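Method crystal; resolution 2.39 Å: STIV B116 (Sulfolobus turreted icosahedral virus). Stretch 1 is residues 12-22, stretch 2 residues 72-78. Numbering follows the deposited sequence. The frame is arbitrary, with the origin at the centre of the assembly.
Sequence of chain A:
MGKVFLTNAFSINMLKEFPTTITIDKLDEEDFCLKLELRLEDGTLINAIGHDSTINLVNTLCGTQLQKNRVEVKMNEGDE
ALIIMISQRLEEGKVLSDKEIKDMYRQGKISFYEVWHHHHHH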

# COMPACT_ATOMS: atom_id res chain seq x y z
N ILE A 12 -2.12 3.83 0.73
CA ILE A 12 -3.11 4.64 1.46
C ILE A 12 -2.96 6.14 1.18
O ILE A 12 -3.95 6.86 1.19
CB ILE A 12 -3.01 4.39 3.02
CG1 ILE A 12 -3.54 2.99 3.37
CG2 ILE A 12 -3.77 5.48 3.82
CD1 ILE A 12 -3.73 2.74 4.84
N ASN A 13 -1.74 6.60 0.93
CA ASN A 13 -1.48 7.98 0.47
C ASN A 13 -2.14 8.38 -0.86
O ASN A 13 -2.27 9.56 -1.15
CB ASN A 13 0.04 8.24 0.34
CG ASN A 13 0.77 8.20 1.70
OD1 ASN A 13 0.22 8.57 2.74
ND2 ASN A 13 2.01 7.72 1.68
N MSE A 14 -2.58 7.41 -1.65
CA MSE A 14 -3.29 7.73 -2.87
C MSE A 14 -4.76 8.04 -2.67
O MSE A 14 -5.45 8.39 -3.63
CB MSE A 14 -3.14 6.60 -3.87
CG MSE A 14 -1.71 6.39 -4.26
SE MSE A 14 -1.53 4.77 -5.30
CE MSE A 14 0.41 4.81 -5.55
N LEU A 15 -5.24 7.93 -1.42
CA LEU A 15 -6.66 8.14 -1.15
C LEU A 15 -6.90 9.55 -0.62
O LEU A 15 -6.40 9.93 0.43
CB LEU A 15 -7.18 7.07 -0.19
CG LEU A 15 -6.98 5.63 -0.70
CD1 LEU A 15 -7.39 4.57 0.39
CD2 LEU A 15 -7.70 5.38 -2.00
N LYS A 16 -7.66 10.33 -1.37
CA LYS A 16 -7.84 11.74 -1.02
C LYS A 16 -8.48 11.89 0.35
O LYS A 16 -8.05 12.78 1.09
CB LYS A 16 -8.69 12.50 -2.05
CG LYS A 16 -7.93 13.30 -3.14
CD LYS A 16 -8.68 14.63 -3.41
CE LYS A 16 -8.14 15.44 -4.60
NZ LYS A 16 -8.40 14.82 -5.95
N GLU A 17 -9.48 11.06 0.67
CA GLU A 17 -10.28 11.24 1.90
C GLU A 17 -10.72 9.97 2.63
O GLU A 17 -10.78 8.89 2.05
CB GLU A 17 -11.55 12.03 1.57
CG GLU A 17 -11.42 13.01 0.41
CD GLU A 17 -12.35 14.18 0.54
OE1 GLU A 17 -12.88 14.40 1.65
OE2 GLU A 17 -12.52 14.90 -0.47
N PHE A 18 -11.07 10.15 3.90
CA PHE A 18 -11.40 9.04 4.81
C PHE A 18 -12.61 9.37 5.66
O PHE A 18 -12.83 10.51 5.99
CB PHE A 18 -10.21 8.73 5.73
CG PHE A 18 -8.92 8.56 4.99
CD1 PHE A 18 -8.10 9.65 4.74
CD2 PHE A 18 -8.55 7.31 4.50
CE1 PHE A 18 -6.92 9.49 4.05
CE2 PHE A 18 -7.38 7.13 3.82
CZ PHE A 18 -6.55 8.23 3.58
N PRO A 19 -13.43 8.36 5.99
CA PRO A 19 -13.25 6.96 5.58
C PRO A 19 -13.55 6.75 4.11
O PRO A 19 -14.34 7.49 3.55
CB PRO A 19 -14.26 6.21 6.44
CG PRO A 19 -15.33 7.23 6.75
CD PRO A 19 -14.63 8.57 6.82
N THR A 20 -12.90 5.77 3.49
CA THR A 20 -13.30 5.32 2.16
C THR A 20 -13.31 3.78 2.03
O THR A 20 -12.69 3.07 2.82
CB THR A 20 -12.43 6.00 1.06
OG1 THR A 20 -12.94 5.64 -0.23
CG2 THR A 20 -10.94 5.60 1.17
N THR A 21 -14.03 3.29 1.03
CA THR A 21 -14.24 1.85 0.84
C THR A 21 -13.89 1.53 -0.61
O THR A 21 -14.46 2.11 -1.53
CB THR A 21 -15.72 1.45 1.18
OG1 THR A 21 -16.01 1.83 2.53
CG2 THR A 21 -15.96 -0.05 1.03
N ILE A 22 -12.92 0.64 -0.79
CA ILE A 22 -12.43 0.32 -2.11
C ILE A 22 -12.43 -1.18 -2.36
O ILE A 22 -12.32 -1.99 -1.43
CB ILE A 22 -11.01 0.88 -2.32
CG1 ILE A 22 -10.03 0.34 -1.26
CG2 ILE A 22 -11.06 2.42 -2.31
CD1 ILE A 22 -8.51 0.66 -1.55
N GLU A 72 1.82 12.78 -8.51
CA GLU A 72 1.38 12.37 -7.20
C GLU A 72 -0.05 11.88 -7.38
O GLU A 72 -0.91 12.66 -7.78
CB GLU A 72 1.45 13.53 -6.21
CG GLU A 72 1.28 13.11 -4.76
CD GLU A 72 1.21 14.29 -3.84
OE1 GLU A 72 0.43 15.22 -4.15
OE2 GLU A 72 1.94 14.29 -2.81
N VAL A 73 -0.29 10.60 -7.16
CA VAL A 73 -1.61 10.02 -7.35
C VAL A 73 -2.48 10.35 -6.14
O VAL A 73 -2.13 10.05 -5.01
CB VAL A 73 -1.55 8.49 -7.60
CG1 VAL A 73 -2.94 7.91 -7.85
CG2 VAL A 73 -0.61 8.17 -8.79
N LYS A 74 -3.59 11.03 -6.39
CA LYS A 74 -4.60 11.30 -5.39
C LYS A 74 -5.97 11.00 -5.99
O LYS A 74 -6.42 11.69 -6.90
CB LYS A 74 -4.53 12.75 -4.89
CG LYS A 74 -3.36 13.01 -3.96
CD LYS A 74 -3.61 12.55 -2.54
CE LYS A 74 -2.33 12.67 -1.70
NZ LYS A 74 -2.51 12.32 -0.24
N MSE A 75 -6.62 9.97 -5.48
CA MSE A 75 -7.85 9.46 -6.07
C MSE A 75 -9.09 10.03 -5.40
O MSE A 75 -9.22 9.99 -4.15
CB MSE A 75 -7.89 7.94 -5.99
CG MSE A 75 -7.11 7.24 -7.06
SE MSE A 75 -6.98 5.32 -6.64
CE MSE A 75 -8.82 4.71 -6.87
N ASN A 76 -9.99 10.53 -6.24
CA ASN A 76 -11.33 10.87 -5.83
C ASN A 76 -12.19 9.62 -5.83
O ASN A 76 -11.76 8.56 -6.28
CB ASN A 76 -11.92 11.93 -6.76
CG ASN A 76 -11.12 13.22 -6.74
OD1 ASN A 76 -10.99 13.87 -5.69
ND2 ASN A 76 -10.55 13.59 -7.89
N GLU A 77 -13.41 9.76 -5.35
CA GLU A 77 -14.32 8.64 -5.23
C GLU A 77 -14.72 8.05 -6.62
O GLU A 77 -15.06 6.87 -6.72
CB GLU A 77 -15.54 9.07 -4.40
CG GLU A 77 -16.37 7.93 -3.78
CD GLU A 77 -15.66 7.17 -2.66
OE1 GLU A 77 -14.92 7.78 -1.85
OE2 GLU A 77 -15.88 5.95 -2.58
N GLY A 78 -14.61 8.85 -7.68
CA GLY A 78 -14.91 8.35 -9.04
C GLY A 78 -13.72 7.79 -9.84
O GLY A 78 -13.89 7.33 -10.97
O HOH W 1 -4.41 10.26 1.74

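Stretch 1 opens with a short 3-10 segment, residues 12-14, closed by the bond from Leu15 N to Ile12 O at 3.1 Å, and ends in a strand that begins at Thr20. Stretch 2 is extended through Asn76, without regular helix or strand. The two meet at a single beta bridge, Leu15 with Met75, their CA atoms 5.2 Å apart. Met75 supplies both polar groups of its backbone: its N donates to Met14 O at 2.7 Å with an angle of 161°, and its O accepts from Lys16 N at 3.2 Å with an angle of 157°. Leu15 is thus the residue straddled by the pair, and the first rule of the contact is that Met75, in an extended conformation, offers N and O to the residues flanking Leu15. Two CA-H...O contacts support the register, Met14 CA to Val73 O at 3.4 Å and Lys74 CA to Met14 O at 3.5 Å, so Met14 O receives both an N-H and a weaker C-H.

Apolar packing lies beside this bridge. Met14, a selenomethionine with an extended m, t, t side chain, sets CG 3.9 Å from CB of Val73. The long, unbranched chain lies along a compact beta-branched one, and both bury substantial area against the opposite stretch. Met75, also selenomethionine, is buried, with 71 Å² covered by stretch 1; Met14 is partly exposed. Leu15 is buried as well; its CA-to-CB bond points away from stretch 2, while the end of its side chain comes back nearer.

Two lysines use their reach to satisfy oxygens across the gap. Lys74 NZ donates to the backbone Asn13 O at 2.9 Å, an acceptor at the turn that the bridge itself does not use. A water joins the same neighbourhood, donating to Leu15 O at 2.4 Å and accepting a weak bond from Lys74 NZ at 3.4 Å. Lys16 has 99 Å² covered by stretch 2 although it remains exposed: its CG lies 3.9 Å from CB of Lys74, and its NZ donates to Asn76 OD1 at 2.8 Å. The aliphatic part of a lysine can cover a neighbour while its ammonium stays near solvent; here the off-well chi1 and chi2 accompany that reach.

Farther along, the stretches diverge, with the CA atoms of Thr20 and Glu77 8.2 Å apart. The side chains span this gap: Thr20 points toward stretch 2, and its OG1 donates a weak hydrogen bond to Glu77 OE1 at 3.3 Å. In all, 531 Å² is buried, combining a single backbone bridge with apolar packing and the reach of Lys74, Lys16 and Glu77.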